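PDB 1U69: hypothetical protein from Pseudomonas aeruginosa, which is of unknown function but belongs to the PhnB-like branch of the glyoxalase clan and may be a drug-resistance protein. Local coordinates for residues T22-T27 with I116-T121; V54-R57 with P62-G65; H74-S79 with C107-D112; M145-G148 with A153-E156. One frame throughout, in Å; residues are numbered along the deposited sequence.

Contact 1: residues T22-T27 with I116-T121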
loop_
_atom_site.group_PDB
_atom_site.type_symbol
_atom_site.label_atom_id
_atom_site.label_comp_id
_atom_site.label_asym_id
_atom_site.label_seq_id
_atom_site.Cartn_x
_atom_site.Cartn_y
_atom_site.Cartn_z
ATOM N N THR A 22 3.155 11.425 18.604
ATOM C CA THR A 22 2.123 11.043 19.550
ATOM C C THR A 22 0.781 11.617 19.110
ATOM O O THR A 22 -0.238 10.938 19.155
ATOM C CB THR A 22 2.482 11.543 20.951
ATOM O OG1 THR A 22 3.692 10.908 21.386
ATOM C CG2 THR A 22 1.433 11.114 21.956
ATOM N N PHE A 23 0.783 12.882 18.703
ATOM C CA PHE A 23 -0.427 13.522 18.187
ATOM C C PHE A 23 -0.972 12.794 16.960
ATOM O O PHE A 23 -2.173 12.573 16.852
ATOM C CB PHE A 23 -0.145 14.999 17.849
ATOM C CG PHE A 23 -1.292 15.703 17.151
ATOM C CD1 PHE A 23 -2.414 16.084 17.845
ATOM C CD2 PHE A 23 -1.241 15.963 15.793
ATOM C CE1 PHE A 23 -3.471 16.713 17.190
ATOM C CE2 PHE A 23 -2.295 16.598 15.139
ATOM C CZ PHE A 23 -3.403 16.967 15.846
ATOM N N TYR A 24 -0.101 12.437 16.023
ATOM C CA TYR A 24 -0.577 11.785 14.817
ATOM C C TYR A 24 -1.190 10.434 15.192
ATOM O O TYR A 24 -2.206 10.033 14.645
ATOM C CB TYR A 24 0.549 11.576 13.806
ATOM C CG TYR A 24 1.293 12.812 13.340
ATOM C CD1 TYR A 24 0.661 14.052 13.191
ATOM C CD2 TYR A 24 2.641 12.732 13.019
ATOM C CE1 TYR A 24 1.365 15.171 12.748
ATOM C CE2 TYR A 24 3.343 13.836 12.557
ATOM C CZ TYR A 24 2.706 15.061 12.441
ATOM O OH TYR A 24 3.416 16.150 11.980
ATOM N N ALA A 25 -0.577 9.752 16.147
ATOM C CA ALA A 25 -1.007 8.408 16.517
ATOM C C ALA A 25 -2.401 8.400 17.153
ATOM O O ALA A 25 -3.167 7.437 16.994
ATOM C CB ALA A 25 0.022 7.754 17.434
ATOM N N GLU A 26 -2.738 9.477 17.847
ATOM C CA GLU A 26 -4.032 9.557 18.505
ATOM C C GLU A 26 -5.081 10.209 17.599
ATOM O O GLU A 26 -6.271 10.122 17.876
ATOM C CB GLU A 26 -3.914 10.264 19.853
ATOM C CG GLU A 26 -3.480 11.708 19.780
ATOM C CD GLU A 26 -2.929 12.240 21.098
ATOM O OE1 GLU A 26 -2.853 11.478 22.089
ATOM O OE2 GLU A 26 -2.564 13.429 21.120
ATOM N N THR A 27 -4.633 10.812 16.499
ATOM C CA THR A 27 -5.507 11.544 15.582
ATOM C C THR A 27 -5.958 10.693 14.413
ATOM O O THR A 27 -7.131 10.616 14.121
ATOM C CB THR A 27 -4.781 12.792 15.052
ATOM O OG1 THR A 27 -4.605 13.734 16.122
ATOM C CG2 THR A 27 -5.626 13.547 14.023
ATOM N N ILE A 116 3.758 21.074 8.865
ATOM C CA ILE A 116 3.702 20.052 7.812
ATOM C C ILE A 116 2.355 20.132 7.116
ATOM O O ILE A 116 1.324 20.301 7.766
ATOM C CB ILE A 116 3.948 18.667 8.420
ATOM C CG1 ILE A 116 5.412 18.590 8.873
ATOM C CG2 ILE A 116 3.593 17.562 7.435
ATOM C CD1 ILE A 116 5.660 17.601 9.926
ATOM N N SER A 117 2.365 20.019 5.798
ATOM C CA SER A 117 1.150 20.102 5.002
ATOM C C SER A 117 0.427 18.756 4.914
ATOM O O SER A 117 1.036 17.722 4.641
ATOM C CB SER A 117 1.461 20.582 3.580
ATOM O OG SER A 117 1.749 21.985 3.536
ATOM N N TRP A 118 -0.875 18.787 5.153
ATOM C CA TRP A 118 -1.757 17.642 4.974
ATOM C C TRP A 118 -2.835 18.026 3.979
ATOM O O TRP A 118 -3.247 19.178 3.948
ATOM C CB TRP A 118 -2.424 17.273 6.308
ATOM C CG TRP A 118 -1.466 16.808 7.338
ATOM C CD1 TRP A 118 -0.674 17.587 8.124
ATOM C CD2 TRP A 118 -1.166 15.454 7.682
ATOM N NE1 TRP A 118 0.096 16.800 8.948
ATOM C CE2 TRP A 118 -0.186 15.487 8.695
ATOM C CE3 TRP A 118 -1.633 14.210 7.241
ATOM C CZ2 TRP A 118 0.334 14.334 9.276
ATOM C CZ3 TRP A 118 -1.104 13.061 7.816
ATOM C CH2 TRP A 118 -0.126 13.134 8.815
ATOM N N GLN A 119 -3.270 17.066 3.166
ATOM C CA GLN A 119 -4.457 17.204 2.332
ATOM C C GLN A 119 -5.479 16.182 2.822
ATOM O O GLN A 119 -5.177 14.999 2.913
ATOM C CB GLN A 119 -4.145 16.922 0.867
ATOM C CG GLN A 119 -3.171 17.886 0.216
ATOM C CD GLN A 119 -2.851 17.432 -1.188
ATOM O OE1 GLN A 119 -3.763 17.315 -2.009
ATOM N NE2 GLN A 119 -1.575 17.145 -1.469
ATOM N N ILE A 120 -6.675 16.644 3.179
ATOM C CA ILE A 120 -7.757 15.771 3.564
ATOM C C ILE A 120 -8.691 15.747 2.362
ATOM O O ILE A 120 -9.446 16.689 2.128
ATOM C CB ILE A 120 -8.469 16.266 4.847
ATOM C CG1 ILE A 120 -7.450 16.549 5.977
ATOM C CG2 ILE A 120 -9.526 15.258 5.265
ATOM C CD1 ILE A 120 -6.530 15.433 6.319
ATOM N N THR A 121 -8.549 14.688 1.569
ATOM C CA THR A 121 -9.052 14.626 0.197
ATOM C C THR A 121 -10.042 13.479 0.027
ATOM O O THR A 121 -9.649 12.324 -0.078
ATOM C CB THR A 121 -7.871 14.421 -0.772
ATOM O OG1 THR A 121 -6.898 15.449 -0.569
ATOM C CG2 THR A 121 -8.302 14.568 -2.232
#
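One face of the Tyr24 ring takes the edge of the Trp118 indole. CZ2 of Trp118 stands over that face, off centre toward the rim, 3.7 Å from Tyr24 CE1. The planes of the Tyr24 ring and the six-membered ring of Trp118 meet at 61° with centroids 5.3 Å apart, an edge-to-face pair. Phe28 also stacks on Trp118, and Phe80 meets it at a shallower angle. Both side chains of the pair set out toward each other; in Tyr24 CG lies opposite the carbonyl carbon (chi1 -58°), which swings the ring off helix 17-27 toward strand 117-122. With Tyr24 CA and Trp118 CA still 11.5 Å apart, the contact is made by side chains alone. The helix belongs to the first beta-alpha-beta-beta-beta module and the strand closes the second, the paired modules of the glyoxalase fold, tied together here in the buried interior. At the phenol end, Ile116 adds its CD1 methyl, 3.4 Å from Tyr24 OH. That hydroxyl has its polar partners in Asp112 and Tyr13. Trp118 NE1 is bonded to the same Asp112 oxygen, OD2, while OD1 holds the backbone N of Ile116.

Contact 2: residues V54-R57 with P62-G65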
loop_
_atom_site.group_PDB
_atom_site.type_symbol
_atom_site.label_atom_id
_atom_site.label_comp_id
_atom_site.label_asym_id
_atom_site.label_seq_id
_atom_site.Cartn_x
_atom_site.Cartn_y
_atom_site.Cartn_z
ATOM N N VAL A 54 12.247 9.622 16.340
ATOM C CA VAL A 54 11.082 8.845 16.751
ATOM C C VAL A 54 10.562 8.110 15.519
ATOM O O VAL A 54 10.243 8.739 14.507
ATOM C CB VAL A 54 9.966 9.751 17.289
ATOM C CG1 VAL A 54 8.777 8.909 17.707
ATOM C CG2 VAL A 54 10.461 10.640 18.455
ATOM N N GLU A 55 10.501 6.788 15.596
ATOM C CA GLU A 55 9.877 5.996 14.540
ATOM C C GLU A 55 8.381 5.974 14.781
ATOM O O GLU A 55 7.932 5.759 15.896
ATOM C CB GLU A 55 10.425 4.571 14.507
ATOM C CG GLU A 55 11.915 4.440 14.229
ATOM C CD GLU A 55 12.367 2.988 14.284
ATOM O OE1 GLU A 55 11.703 2.129 13.665
ATOM O OE2 GLU A 55 13.351 2.693 14.965
ATOM N N PHE A 56 7.601 6.224 13.735
ATOM C CA PHE A 56 6.151 6.133 13.826
ATOM C C PHE A 56 5.561 5.730 12.493
ATOM O O PHE A 56 6.270 5.704 11.501
ATOM C CB PHE A 56 5.536 7.434 14.371
ATOM C CG PHE A 56 5.660 8.650 13.455
ATOM C CD1 PHE A 56 4.608 9.033 12.629
ATOM C CD2 PHE A 56 6.799 9.450 13.481
ATOM C CE1 PHE A 56 4.716 10.169 11.819
ATOM C CE2 PHE A 56 6.880 10.594 12.699
ATOM C CZ PHE A 56 5.843 10.939 11.874
ATOM N N ARG A 57 4.293 5.336 12.492
ATOM C CA ARG A 57 3.621 4.936 11.260
ATOM C C ARG A 57 2.329 5.684 11.163
ATOM O O ARG A 57 1.593 5.766 12.151
ATOM C CB ARG A 57 3.345 3.427 11.249
ATOM C CG ARG A 57 2.833 2.875 9.917
ATOM C CD ARG A 57 2.534 1.388 9.955
ATOM N NE ARG A 57 1.940 1.090 11.246
ATOM C CZ ARG A 57 2.547 0.438 12.240
ATOM N NH1 ARG A 57 3.768 -0.088 12.099
ATOM N NH2 ARG A 57 1.907 0.266 13.377
ATOM N N PRO A 62 5.644 4.321 6.839
ATOM C CA PRO A 62 6.683 4.351 7.872
ATOM C C PRO A 62 7.382 5.709 7.899
ATOM O O PRO A 62 7.814 6.187 6.843
ATOM C CB PRO A 62 7.654 3.244 7.428
ATOM C CG PRO A 62 7.507 3.198 5.927
ATOM C CD PRO A 62 6.060 3.535 5.662
ATOM N N CYS A 63 7.470 6.313 9.077
ATOM C CA CYS A 63 8.015 7.654 9.229
ATOM C C CYS A 63 9.047 7.712 10.332
ATOM O O CYS A 63 9.091 6.843 11.204
ATOM C CB CYS A 63 6.912 8.657 9.534
ATOM S SG CYS A 63 5.608 8.802 8.309
ATOM N N LEU A 64 9.886 8.745 10.254
ATOM C CA LEU A 64 10.872 9.071 11.275
ATOM C C LEU A 64 10.757 10.573 11.527
ATOM O O LEU A 64 10.809 11.357 10.580
ATOM C CB LEU A 64 12.280 8.728 10.766
ATOM C CG LEU A 64 13.433 8.762 11.774
ATOM C CD1 LEU A 64 13.345 7.550 12.698
ATOM C CD2 LEU A 64 14.778 8.807 11.049
ATOM N N GLY A 65 10.565 10.960 12.789
ATOM C CA GLY A 65 10.605 12.361 13.192
ATOM C C GLY A 65 12.002 12.656 13.715
ATOM O O GLY A 65 12.480 11.970 14.624
#
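Phe56 lies across Cys63, its ring over the neighbouring strand. Cys63 CB sits above one ring face in a CH-pi contact, 3.5 Å from the centroid of the Phe56 ring and only 16° off the ring normal; its closest ring atom is Phe56 CZ, at 3.4 Å. The sulfur stands farther out and obliquely, SG of Cys63 being 4.5 Å from the same centroid of Phe56. In Phe56 CG is wedged between the backbone N and the carbonyl carbon (chi1 67°), and this crowded position tips the ring across the strand pair until its edge meets the backbone at Gly65, where no side chain intervenes, with Phe56 CE2 3.7 Å from Gly65 N. On the reverse of the sheet Leu64 CD1 reaches Glu55 CG at 3.7 Å.

The strands form an antiparallel beta hairpin, the last two strands of the first beta-alpha-beta-beta-beta module. Val54 with Gly65 and Phe56 with Cys63 are its hydrogen-bonded pairs, each joined in both directions, as by Phe56 N to Cys63 O at 3.0 Å; Glu55 with Leu64 and Arg57 with Pro62 are non-hydrogen-bonded.

Helix 17-27 covers the face bearing Val54, Phe56 and Cys63: Val54 packs on Ala17, Leu18 and Ala21, and Phe56 also on Ala21. On the face of Glu55 and Leu64, Glu55 OE2 is hydrogen-bonded to His37 NE2, while Ile61 and Gln81 of the second subunit pack on Pro62 and Leu64.

Contact 3: residues H74-S79 with C107-D112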
loop_
_atom_site.group_PDB
_atom_site.type_symbol
_atom_site.label_atom_id
_atom_site.label_comp_id
_atom_site.label_asym_id
_atom_site.label_seq_id
_atom_site.Cartn_x
_atom_site.Cartn_y
_atom_site.Cartn_z
ATOM N N HIS A 74 9.298 23.562 6.895
ATOM C CA HIS A 74 8.428 22.823 5.962
ATOM C C HIS A 74 7.751 23.754 4.952
ATOM O O HIS A 74 7.593 24.950 5.177
ATOM C CB HIS A 74 7.351 22.014 6.726
ATOM C CG HIS A 74 7.922 20.862 7.485
ATOM N ND1 HIS A 74 8.412 19.736 6.864
ATOM C CD2 HIS A 74 8.162 20.694 8.808
ATOM C CE1 HIS A 74 8.922 18.923 7.773
ATOM N NE2 HIS A 74 8.789 19.481 8.956
ATOM N N SER A 75 7.352 23.179 3.826
ATOM C CA SER A 75 6.468 23.852 2.881
ATOM C C SER A 75 5.652 22.862 2.079
ATOM O O SER A 75 5.845 21.655 2.202
ATOM C CB SER A 75 7.257 24.747 1.931
ATOM O OG SER A 75 7.798 24.011 0.842
ATOM N N GLU A 76 4.777 23.395 1.234
ATOM C CA GLU A 76 3.837 22.599 0.454
ATOM C C GLU A 76 4.520 21.742 -0.604
ATOM O O GLU A 76 3.855 20.975 -1.279
ATOM C CB GLU A 76 2.828 23.496 -0.257
ATOM C CG GLU A 76 1.756 24.044 0.679
ATOM C CD GLU A 76 2.116 25.357 1.327
ATOM O OE1 GLU A 76 3.300 25.768 1.329
ATOM O OE2 GLU A 76 1.168 25.988 1.894
ATOM N N ALA A 77 5.829 21.900 -0.766
ATOM C CA ALA A 77 6.600 21.010 -1.634
ATOM C C ALA A 77 6.381 19.544 -1.247
ATOM O O ALA A 77 6.380 18.660 -2.111
ATOM C CB ALA A 77 8.083 21.372 -1.596
ATOM N N PHE A 78 6.167 19.297 0.046
ATOM C CA PHE A 78 5.775 17.970 0.539
ATOM C C PHE A 78 4.438 18.056 1.237
ATOM O O PHE A 78 4.193 18.999 2.002
ATOM C CB PHE A 78 6.799 17.420 1.528
ATOM C CG PHE A 78 6.273 16.281 2.352
ATOM C CD1 PHE A 78 6.281 15.000 1.864
ATOM C CD2 PHE A 78 5.739 16.497 3.612
ATOM C CE1 PHE A 78 5.777 13.949 2.633
ATOM C CE2 PHE A 78 5.216 15.473 4.354
ATOM C CZ PHE A 78 5.237 14.198 3.876
ATOM N N SER A 79 3.593 17.051 1.018
ATOM C CA SER A 79 2.384 16.889 1.810
ATOM C C SER A 79 1.966 15.416 1.878
ATOM O O SER A 79 2.313 14.616 1.012
ATOM C CB SER A 79 1.217 17.716 1.242
ATOM O OG SER A 79 0.949 17.372 -0.107
ATOM N N CYS A 107 -8.565 23.931 -0.966
ATOM C CA CYS A 107 -8.781 22.705 -1.736
ATOM C C CYS A 107 -8.386 21.440 -0.975
ATOM O O CYS A 107 -7.776 20.534 -1.542
ATOM C CB CYS A 107 -8.004 22.743 -3.045
ATOM S SG CYS A 107 -8.311 24.226 -4.026
ATOM N N GLY A 108 -8.715 21.402 0.309
ATOM C CA GLY A 108 -8.409 20.242 1.140
ATOM C C GLY A 108 -7.051 20.287 1.812
ATOM O O GLY A 108 -6.757 19.456 2.663
ATOM N N TRP A 109 -6.217 21.255 1.445
ATOM C CA TRP A 109 -4.933 21.459 2.101
ATOM C C TRP A 109 -5.089 22.172 3.439
ATOM O O TRP A 109 -5.867 23.125 3.575
ATOM C CB TRP A 109 -4.012 22.289 1.213
ATOM C CG TRP A 109 -3.569 21.619 -0.080
ATOM C CD1 TRP A 109 -4.345 21.260 -1.147
ATOM C CD2 TRP A 109 -2.225 21.284 -0.435
ATOM N NE1 TRP A 109 -3.565 20.709 -2.140
ATOM C CE2 TRP A 109 -2.257 20.712 -1.725
ATOM C CE3 TRP A 109 -0.987 21.401 0.220
ATOM C CZ2 TRP A 109 -1.097 20.259 -2.373
ATOM C CZ3 TRP A 109 0.166 20.955 -0.431
ATOM C CH2 TRP A 109 0.092 20.394 -1.711
ATOM N N CYS A 110 -4.299 21.732 4.407
ATOM C CA CYS A 110 -4.156 22.385 5.692
ATOM C C CYS A 110 -2.742 22.108 6.217
ATOM O O CYS A 110 -1.920 21.464 5.538
ATOM C CB CYS A 110 -5.240 21.888 6.651
ATOM S SG CYS A 110 -5.192 20.111 6.962
ATOM N N ARG A 111 -2.428 22.660 7.378
ATOM C CA ARG A 111 -1.097 22.590 7.945
ATOM C C ARG A 111 -1.186 22.276 9.423
ATOM O O ARG A 111 -2.043 22.812 10.124
ATOM C CB ARG A 111 -0.377 23.922 7.737
ATOM C CG ARG A 111 -0.203 24.274 6.293
ATOM C CD ARG A 111 1.110 24.941 5.965
ATOM N NE ARG A 111 1.185 26.237 6.610
ATOM C CZ ARG A 111 1.084 27.409 5.994
ATOM N NH1 ARG A 111 0.920 27.483 4.667
ATOM N NH2 ARG A 111 1.149 28.515 6.718
ATOM N N ASP A 112 -0.296 21.416 9.907
ATOM C CA ASP A 112 -0.293 21.089 11.331
ATOM C C ASP A 112 0.559 22.072 12.144
ATOM O O ASP A 112 1.162 23.009 11.615
ATOM C CB ASP A 112 0.058 19.612 11.601
ATOM C CG ASP A 112 1.503 19.241 11.307
ATOM O OD1 ASP A 112 2.393 20.121 11.321
ATOM O OD2 ASP A 112 1.824 18.024 11.118
#
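Glu76 and Ser79 gather round the outer end of the Trp109 indole, and Glu76 also pairs with Arg111. All this takes place in the second beta-alpha-beta-beta-beta module, where strand 117-122 runs between strands 78-84 and 109-111; the contact joins strand 109-111 to the start of strand 78-84 and the turn before it, across the strand between them, the indole reaching past Gln119. Phe78 and Ser79 also pair with a strand of the second subunit, so the sheet runs on into it, and Phe78 stacks on the Phe78 of that chain.

The packing is carried by the benzo ring of Trp109. Glu76 uses its aliphatic part, with CG 3.6 Å from Trp109 CZ3, and Ser79 brings OG to within 3.5 Å of Trp109 CH2; both come at a slant to the ring. The serine hydroxyl has its polar partner in the side chain of Gln119.

Among backbone and turn bonds, Phe78 N is bonded to Ser75 O at 3.2 Å, closing a beta turn with Glu76 and Ala77 at its two corners, and a weak bond from Ala77 N to Ser75 OG adds to it.

The charged part is a single salt bridge. Glu76 bends at its second torsion, which turns the carboxylate away from the indole and up to Arg111. Carboxylate and guanidinium planes stand nearly perpendicular, 86° apart. Arg111 NH1 donates at its edge, close to the guanidinium plane, and meets Glu76 OE2 at 3.2 Å on the syn side but tilted 30° out of the carboxylate plane, a bond bent to 138°.

Contact 4: residues M145-G148 with A153-E156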
loop_
_atom_site.group_PDB
_atom_site.type_symbol
_atom_site.label_atom_id
_atom_site.label_comp_id
_atom_site.label_asym_id
_atom_site.label_seq_id
_atom_site.Cartn_x
_atom_site.Cartn_y
_atom_site.Cartn_z
HETATM N N MSE A 145 -11.968 24.539 -6.157
HETATM C CA MSE A 145 -11.272 25.830 -6.043
HETATM C C MSE A 145 -11.972 26.829 -5.105
HETATM O O MSE A 145 -11.340 27.775 -4.633
HETATM C CB MSE A 145 -11.091 26.471 -7.431
HETATM C CG MSE A 145 -10.014 25.825 -8.296
HETATM SE SE MSE A 145 -8.264 25.851 -7.519
HETATM C CE MSE A 145 -7.928 27.789 -7.497
ATOM N N THR A 146 -13.260 26.620 -4.840
ATOM C CA THR A 146 -14.051 27.494 -3.947
ATOM C C THR A 146 -14.074 27.042 -2.479
ATOM O O THR A 146 -14.774 27.645 -1.650
ATOM C CB THR A 146 -15.529 27.612 -4.446
ATOM O OG1 THR A 146 -16.215 26.369 -4.259
ATOM C CG2 THR A 146 -15.596 27.846 -5.923
HETATM N N MSE A 147 -13.305 26.003 -2.148
HETATM C CA MSE A 147 -13.366 25.363 -0.832
HETATM C C MSE A 147 -12.058 25.423 -0.060
HETATM O O MSE A 147 -10.995 25.468 -0.659
HETATM C CB MSE A 147 -13.714 23.882 -1.015
HETATM C CG MSE A 147 -15.053 23.659 -1.685
HETATM SE SE MSE A 147 -15.313 21.794 -2.115
HETATM C CE MSE A 147 -17.059 21.953 -2.995
ATOM N N GLY A 148 -12.146 25.419 1.270
ATOM C CA GLY A 148 -11.029 25.022 2.118
ATOM C C GLY A 148 -11.193 23.547 2.445
ATOM O O GLY A 148 -10.744 22.673 1.703
ATOM N N ALA A 153 -20.729 16.693 -0.963
ATOM C CA ALA A 153 -22.007 16.830 -1.666
ATOM C C ALA A 153 -21.937 17.875 -2.780
ATOM O O ALA A 153 -22.512 17.687 -3.853
ATOM C CB ALA A 153 -23.122 17.165 -0.678
ATOM N N THR A 154 -21.211 18.962 -2.534
ATOM C CA THR A 154 -21.079 20.035 -3.513
ATOM C C THR A 154 -20.239 19.572 -4.696
ATOM O O THR A 154 -20.526 19.908 -5.844
ATOM C CB THR A 154 -20.432 21.272 -2.861
ATOM O OG1 THR A 154 -21.289 21.798 -1.836
ATOM C CG2 THR A 154 -20.287 22.409 -3.862
ATOM N N ILE A 155 -19.185 18.812 -4.409
ATOM C CA ILE A 155 -18.359 18.244 -5.462
ATOM C C ILE A 155 -19.200 17.339 -6.364
ATOM O O ILE A 155 -19.087 17.394 -7.590
ATOM C CB ILE A 155 -17.154 17.468 -4.860
ATOM C CG1 ILE A 155 -16.185 18.440 -4.167
ATOM C CG2 ILE A 155 -16.429 16.666 -5.944
ATOM C CD1 ILE A 155 -15.600 19.525 -5.081
ATOM N N GLU A 156 -20.059 16.536 -5.753
ATOM C CA GLU A 156 -20.865 15.574 -6.490
ATOM C C GLU A 156 -21.866 16.282 -7.405
ATOM O O GLU A 156 -22.118 15.825 -8.514
ATOM C CB GLU A 156 -21.588 14.639 -5.516
ATOM C CG GLU A 156 -20.642 13.659 -4.828
ATOM C CD GLU A 156 -21.309 12.817 -3.754
ATOM O OE1 GLU A 156 -22.099 13.356 -2.947
ATOM O OE2 GLU A 156 -21.033 11.601 -3.714
#
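Met147 has extended backbone angles (phi -119°, psi 152°) within a loop and points its side chain at the first turn of helix 152-159, where Thr154 CA comes nearest, 9.8 Å from Met147 CA. The setting is a pair of helices joined by a loop: residues 145-148 lead out of helix 134-144, and the chain then turns into helix 152-159 close to the C-terminus. The gap is spanned by one side chain. Met147, modelled as selenomethionine, is stretched out through its last torsion (chi3 -178°), so that SE and CE arrive together at the helix surface.

Ile155 and Thr154 receive it. Ile155 crosses the end of the Met147 side chain at a slant, its CD1 3.5 Å from Met147 CE and 3.7 Å from Met147 SE. Ile155 is buried and also packs against Leu125, Ala143, Met144 and Ile150, so the selenomethionine tip extends an apolar cluster shared by the C-terminal helices. Thr154, running past Met147 in the opposite direction, has its hydroxyl bonded to Asp151 OD2 and turns CB and CG2 to Met147.

Behind the side chain, the backbone of Met147 and Gly148 is hydrogen-bonded to Cys107 and Gly108, which fastens the loop to the sheet-bearing part of the protein. At the helix the fit is tight: Met147 CE is 3.4 Å from Thr154 CG2 and equally 3.4 Å from Thr154 CB.

Overall arrangement
Contact 1 is the buried core piece, its centre about 4 Å from the chain's centre, and the others are only partly buried. Contact 2 belongs to the first module and contact 3 to the second; contact 1 touches both, through Tyr24 CD2 on Phe56 CE1 at 3.5 Å and through Asp112. Contacts 1 and 3 share a sheet; contacts 2 and 3 both meet the second subunit. Contact 4, in the C-terminal helical part, lies about 33 Å from contact 2, centre to centre, yet backbone bonds join it to contact 3. Chemistry follows place: aromatic rings inside, a backbone ladder in the hairpin, a partly exposed salt bridge beside indole packing in contact 3, apolar side chains in contact 4.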